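Local structure of carbohydrate kinase (Agrobacterium tumefaciens, 2NWH) at residues 12-17 against 34-39; 7-12 against 57-62. The protein probably transfers a phosphoryl group from ATP to a hydroxyl of a sugar or related small substrate, as a pfkB-family kinase of the ribokinase clan. All blocks are in the same frame, centred on the assembly; numbering follows the deposited sequence.

Interaction 1: residues 12-17 against 34-39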
loop_
_atom_site.group_PDB
_atom_site.type_symbol
_atom_site.label_atom_id
_atom_site.label_comp_id
_atom_site.label_asym_id
_atom_site.label_seq_id
_atom_site.Cartn_x
_atom_site.Cartn_y
_atom_site.Cartn_z
ATOM N N ALA A 12 -2.717 1.774 9.616
ATOM C CA ALA A 12 -3.112 0.460 10.007
ATOM C C ALA A 12 -4.399 0.722 10.764
ATOM O O ALA A 12 -4.391 1.339 11.806
ATOM C CB ALA A 12 -2.022 -0.201 10.899
ATOM N N HIS A 13 -5.535 0.313 10.193
ATOM C CA HIS A 13 -6.846 0.668 10.789
ATOM C C HIS A 13 -7.674 -0.617 10.934
ATOM O O HIS A 13 -7.338 -1.648 10.358
ATOM C CB HIS A 13 -7.611 1.742 9.947
ATOM C CG HIS A 13 -7.890 1.379 8.501
ATOM N ND1 HIS A 13 -8.835 0.454 8.104
ATOM C CD2 HIS A 13 -7.410 1.916 7.358
ATOM C CE1 HIS A 13 -8.888 0.399 6.783
ATOM N NE2 HIS A 13 -8.035 1.284 6.304
ATOM N N ILE A 14 -8.761 -0.513 11.693
ATOM C CA ILE A 14 -9.762 -1.568 11.746
ATOM C C ILE A 14 -10.794 -1.323 10.626
ATOM O O ILE A 14 -11.268 -0.193 10.403
ATOM C CB ILE A 14 -10.387 -1.688 13.169
ATOM C CG1 ILE A 14 -11.162 -2.994 13.376
ATOM C CG2 ILE A 14 -11.305 -0.468 13.504
ATOM C CD1 ILE A 14 -10.240 -4.247 13.435
ATOM N N ASP A 15 -11.127 -2.402 9.928
ATOM C CA ASP A 15 -12.124 -2.354 8.889
ATOM C C ASP A 15 -13.305 -3.175 9.385
ATOM O O ASP A 15 -13.192 -4.389 9.559
ATOM C CB ASP A 15 -11.556 -2.935 7.594
ATOM C CG ASP A 15 -12.546 -2.933 6.453
ATOM O OD1 ASP A 15 -13.713 -3.382 6.623
ATOM O OD2 ASP A 15 -12.143 -2.513 5.358
ATOM N N ARG A 16 -14.427 -2.495 9.601
ATOM C CA ARG A 16 -15.632 -3.128 10.130
ATOM C C ARG A 16 -16.728 -3.044 9.060
ATOM O O ARG A 16 -17.079 -1.948 8.577
ATOM C CB ARG A 16 -16.065 -2.421 11.447
ATOM C CG ARG A 16 -14.945 -2.474 12.547
ATOM C CD ARG A 16 -15.431 -2.009 13.942
ATOM N NE ARG A 16 -16.414 -2.956 14.463
ATOM C CZ ARG A 16 -17.722 -2.706 14.567
ATOM N NH1 ARG A 16 -18.213 -1.526 14.204
ATOM N NH2 ARG A 16 -18.550 -3.659 15.006
ATOM N N ARG A 17 -17.279 -4.193 8.715
ATOM C CA ARG A 17 -18.256 -4.274 7.653
ATOM C C ARG A 17 -19.519 -4.930 8.218
ATOM O O ARG A 17 -19.479 -6.058 8.709
ATOM C CB ARG A 17 -17.643 -5.080 6.512
ATOM C CG ARG A 17 -18.393 -5.106 5.174
ATOM C CD ARG A 17 -17.434 -5.735 4.124
ATOM N NE ARG A 17 -17.959 -5.710 2.756
ATOM C CZ ARG A 17 -17.253 -6.023 1.669
ATOM N NH1 ARG A 17 -15.982 -6.409 1.774
ATOM N NH2 ARG A 17 -17.831 -5.972 0.472
ATOM N N TRP A 34 -21.650 -8.008 12.049
ATOM C CA TRP A 34 -20.424 -7.215 11.794
ATOM C C TRP A 34 -19.267 -8.162 11.524
ATOM O O TRP A 34 -19.139 -9.171 12.259
ATOM C CB TRP A 34 -20.078 -6.377 13.008
ATOM C CG TRP A 34 -20.965 -5.207 13.091
ATOM C CD1 TRP A 34 -22.075 -5.075 13.876
ATOM C CD2 TRP A 34 -20.870 -4.016 12.307
ATOM N NE1 TRP A 34 -22.659 -3.856 13.661
ATOM C CE2 TRP A 34 -21.947 -3.174 12.701
ATOM C CE3 TRP A 34 -19.964 -3.556 11.328
ATOM C CZ2 TRP A 34 -22.173 -1.900 12.120
ATOM C CZ3 TRP A 34 -20.178 -2.290 10.764
ATOM C CH2 TRP A 34 -21.301 -1.485 11.144
ATOM N N MET A 35 -18.517 -7.902 10.445
ATOM C CA MET A 35 -17.292 -8.637 10.154
ATOM C C MET A 35 -16.175 -7.597 10.453
ATOM O O MET A 35 -16.309 -6.440 10.072
ATOM C CB MET A 35 -17.282 -9.076 8.671
ATOM C CG MET A 35 -18.346 -10.175 8.269
ATOM S SD MET A 35 -18.786 -10.436 6.453
ATOM C CE MET A 35 -19.071 -8.752 5.887
ATOM N N GLU A 36 -15.106 -8.003 11.147
ATOM C CA GLU A 36 -13.987 -7.059 11.402
ATOM C C GLU A 36 -12.670 -7.631 10.858
ATOM O O GLU A 36 -12.424 -8.838 10.948
ATOM C CB GLU A 36 -13.760 -6.794 12.894
ATOM C CG GLU A 36 -14.880 -6.287 13.720
ATOM C CD GLU A 36 -14.346 -5.819 15.082
ATOM O OE1 GLU A 36 -13.306 -6.364 15.551
ATOM O OE2 GLU A 36 -14.961 -4.911 15.670
ATOM N N GLU A 37 -11.822 -6.786 10.304
ATOM C CA GLU A 37 -10.468 -7.218 9.998
ATOM C C GLU A 37 -9.555 -6.025 9.924
ATOM O O GLU A 37 -10.007 -4.898 9.866
ATOM C CB GLU A 37 -10.401 -7.974 8.684
ATOM C CG GLU A 37 -10.883 -7.201 7.494
ATOM C CD GLU A 37 -10.976 -8.065 6.236
ATOM O OE1 GLU A 37 -11.521 -9.213 6.263
ATOM O OE2 GLU A 37 -10.509 -7.553 5.209
ATOM N N ALA A 38 -8.263 -6.278 9.895
ATOM C CA ALA A 38 -7.336 -5.151 9.804
ATOM C C ALA A 38 -7.144 -4.713 8.337
ATOM O O ALA A 38 -7.286 -5.515 7.373
ATOM C CB ALA A 38 -5.998 -5.528 10.468
ATOM N N GLY A 39 -6.829 -3.444 8.159
ATOM C CA GLY A 39 -6.534 -2.888 6.843
ATOM C C GLY A 39 -5.625 -1.679 6.914
ATOM O O GLY A 39 -4.972 -1.454 7.957
#

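Interaction 2: residues 7-12 against 57-62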
loop_
_atom_site.group_PDB
_atom_site.type_symbol
_atom_site.label_atom_id
_atom_site.label_comp_id
_atom_site.label_asym_id
_atom_site.label_seq_id
_atom_site.Cartn_x
_atom_site.Cartn_y
_atom_site.Cartn_z
ATOM N N LEU A 7 11.061 -1.384 6.845
ATOM C CA LEU A 7 10.260 -0.690 7.850
ATOM C C LEU A 7 9.170 0.100 7.158
ATOM O O LEU A 7 9.466 0.881 6.249
ATOM C CB LEU A 7 11.133 0.257 8.659
ATOM C CG LEU A 7 10.418 1.134 9.714
ATOM C CD1 LEU A 7 9.993 0.302 10.882
ATOM C CD2 LEU A 7 11.370 2.195 10.180
ATOM N N VAL A 8 7.933 -0.095 7.618
ATOM C CA VAL A 8 6.749 0.570 7.071
ATOM C C VAL A 8 6.248 1.604 8.057
ATOM O O VAL A 8 6.071 1.303 9.251
ATOM C CB VAL A 8 5.647 -0.438 6.781
ATOM C CG1 VAL A 8 4.417 0.266 6.186
ATOM C CG2 VAL A 8 6.175 -1.496 5.810
ATOM N N LEU A 9 6.039 2.819 7.584
ATOM C CA LEU A 9 5.464 3.892 8.403
ATOM C C LEU A 9 4.205 4.398 7.697
ATOM O O LEU A 9 4.272 4.999 6.622
ATOM C CB LEU A 9 6.486 5.015 8.617
ATOM C CG LEU A 9 7.793 4.515 9.204
ATOM C CD1 LEU A 9 8.855 4.409 8.103
ATOM C CD2 LEU A 9 8.264 5.548 10.265
ATOM N N GLY A 10 3.049 4.144 8.285
ATOM C CA GLY A 10 1.818 4.352 7.556
ATOM C C GLY A 10 0.608 3.972 8.369
ATOM O O GLY A 10 0.663 3.947 9.593
ATOM N N GLY A 11 -0.479 3.707 7.665
ATOM C CA GLY A 11 -1.735 3.457 8.295
ATOM C C GLY A 11 -1.949 2.006 8.562
ATOM O O GLY A 11 -1.444 1.111 7.852
ATOM N N ALA A 12 -2.717 1.774 9.616
ATOM C CA ALA A 12 -3.112 0.460 10.007
ATOM C C ALA A 12 -4.399 0.722 10.764
ATOM O O ALA A 12 -4.391 1.339 11.806
ATOM C CB ALA A 12 -2.022 -0.201 10.899
ATOM N N ARG A 57 8.761 -4.740 9.624
ATOM C CA ARG A 57 8.305 -4.076 10.854
ATOM C C ARG A 57 7.410 -2.892 10.444
ATOM O O ARG A 57 7.649 -2.259 9.394
ATOM C CB ARG A 57 9.516 -3.599 11.680
ATOM C CG ARG A 57 9.171 -2.656 12.838
ATOM C CD ARG A 57 10.438 -2.225 13.527
ATOM N NE ARG A 57 10.205 -1.383 14.707
ATOM C CZ ARG A 57 11.192 -0.863 15.436
ATOM N NH1 ARG A 57 12.447 -1.037 15.066
ATOM N NH2 ARG A 57 10.927 -0.136 16.507
ATOM N N ILE A 58 6.385 -2.599 11.240
ATOM C CA ILE A 58 5.525 -1.420 10.956
ATOM C C ILE A 58 5.389 -0.507 12.187
ATOM O O ILE A 58 5.256 -0.985 13.317
ATOM C CB ILE A 58 4.113 -1.795 10.377
ATOM C CG1 ILE A 58 3.323 -0.521 9.969
ATOM C CG2 ILE A 58 3.269 -2.710 11.380
ATOM C CD1 ILE A 58 2.116 -0.853 9.064
ATOM N N ILE A 59 5.396 0.800 11.941
ATOM C CA ILE A 59 5.094 1.801 12.960
ATOM C C ILE A 59 3.846 2.546 12.459
ATOM O O ILE A 59 3.897 3.252 11.418
ATOM C CB ILE A 59 6.245 2.796 13.104
ATOM C CG1 ILE A 59 7.529 2.095 13.535
ATOM C CG2 ILE A 59 5.913 3.896 14.225
ATOM C CD1 ILE A 59 8.791 3.063 13.403
ATOM N N ALA A 60 2.720 2.320 13.157
ATOM C CA ALA A 60 1.479 3.036 12.867
ATOM C C ALA A 60 0.890 3.648 14.144
ATOM O O ALA A 60 0.946 3.007 15.211
ATOM C CB ALA A 60 0.489 2.099 12.257
ATOM N N PRO A 61 0.282 4.840 14.042
ATOM C CA PRO A 61 -0.453 5.409 15.200
ATOM C C PRO A 61 -1.503 4.391 15.615
ATOM O O PRO A 61 -2.136 3.748 14.755
ATOM C CB PRO A 61 -1.090 6.677 14.633
ATOM C CG PRO A 61 -0.090 7.136 13.560
ATOM C CD PRO A 61 0.208 5.753 12.876
ATOM N N ARG A 62 -1.626 4.162 16.913
ATOM C CA ARG A 62 -2.483 3.096 17.419
ATOM C C ARG A 62 -3.192 3.621 18.673
ATOM O O ARG A 62 -2.590 4.317 19.477
ATOM C CB ARG A 62 -1.624 1.907 17.803
ATOM C CG ARG A 62 -2.324 0.720 18.412
ATOM C CD ARG A 62 -3.207 -0.070 17.391
ATOM N NE ARG A 62 -2.434 -0.400 16.161
ATOM C CZ ARG A 62 -1.486 -1.340 16.070
ATOM N NH1 ARG A 62 -1.156 -2.122 17.100
ATOM N NH2 ARG A 62 -0.841 -1.493 14.915
HETATM O O HOH W 1 -2.808 1.189 14.205
#

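Interaction 1: residues 12-17 against 34-39
Strands 13-17 and 34-39, the antiparallel arms of a beta hairpin, share six backbone hydrogen bonds, two at each of the pairs His13-Gly39, Asp15-Glu37 and Arg17-Met35. The tightly packed end is at Gly39, which has no side chain, so the His13 ring lies over its backbone, with Gly39 C 3.8 Å above the ring centre. A first torsion of 58°, CG between backbone N and carbonyl carbon, turns the ring there. Toward Arg17 the backbone pairing stays as close, but Arg17, Trp34, Met35 and Glu36 are exposed. Arg16 runs alongside Glu36 and bends at chi3 (67°), so that NE donates in the guanidinium plane to the anti lone pair of Glu36 OE2, 2.7 Å away, in a salt bridge. The same guanidinium lies over one face of Trp34 in a cation-pi stack, with planes 29° apart and Arg16 NH2 3.4 Å from Trp34 CG. Salt bridge and stack together fix its rotation. On the face that also carries His13 and Asp15, Met35 CE rests 3.8 Å from Arg17 CG. Strand 94-99 pairs with Ile14 and Arg16, making 13-20 an inner strand and 32-39 an outermost strand of the four-stranded sheet; helices 66-77 and 41-51 pack on Ala12 and Ala38.

Interaction 2: residues 7-12 against 57-62
Leu7 and Arg57, paired in register on one face of the sheet, both hold CG anti to the backbone N (chi1 176° and 169°), so their side chains run alongside each other, Leu7 CD1 meeting the aliphatic part of the arginine 3.6 Å from Arg57 CG. Ile59 turns CG1 anti to its carbonyl carbon instead (chi1 -61°), which brings CD1 between two leucines, 3.9 Å from Leu7 CD1 and 4.0 Å from Leu9 CD2. On the opposite face Val8 and Ile58 cross obliquely, with Val8 CG1 against Ile58 CD1. The parallel backbones are joined by two strong bonds: Val8 N donates to Arg57 O, and Ile59 N meets Val8 O at 2.8 Å, nearly along the C=O axis. Gly10 N to Ile59 O is a weak third bond where the strands part. Beyond it the methyls of Ala12 and Ala60 touch, their CB atoms 3.7 Å apart, while Ala60 CB also crowds the buried Gly10 O, which has no polar partner. A water then bridges the two segments, donating to Ala12 O and Pro61 O and accepting from Arg62 NE, 2.5 Å away and at the guanidinium edge. Arg62 NH1 makes a salt bridge to Asp82 OD2, and Arg57 NE hydrogen-bonds Thr83 OG1. Strand 137-141 flanks Leu7 and Leu9 on their other side, and helix 126-134 covers the face of Leu7 and Ile59. These are neighbouring inner strands of the large, mainly parallel sheet, consistent with the Rossmann-like alpha/beta/alpha core of ribokinase-type kinases.

Overall arrangement
From the N terminus the chain first runs along strand 5-9 in the large sheet, passes Gly10 and Gly11, and at Ala12 enters strand 13-20 of the small sheet. It turns back in strand 32-39, and interaction 1 closes this hairpin, a loop of 16 residues. Helix 41-51 then carries the chain to strand 55-63, where interaction 2 closes a longer loop of 44 residues that contains the whole hairpin. The two contacts are thus nested, not crossed, with centres about 16 Å apart. Interaction 1 holds together two strands of the four-stranded sheet, probably the lid of this family, while interaction 2 joins strands of the alpha/beta core; the chain passes from core to lid through Ala12, which both share.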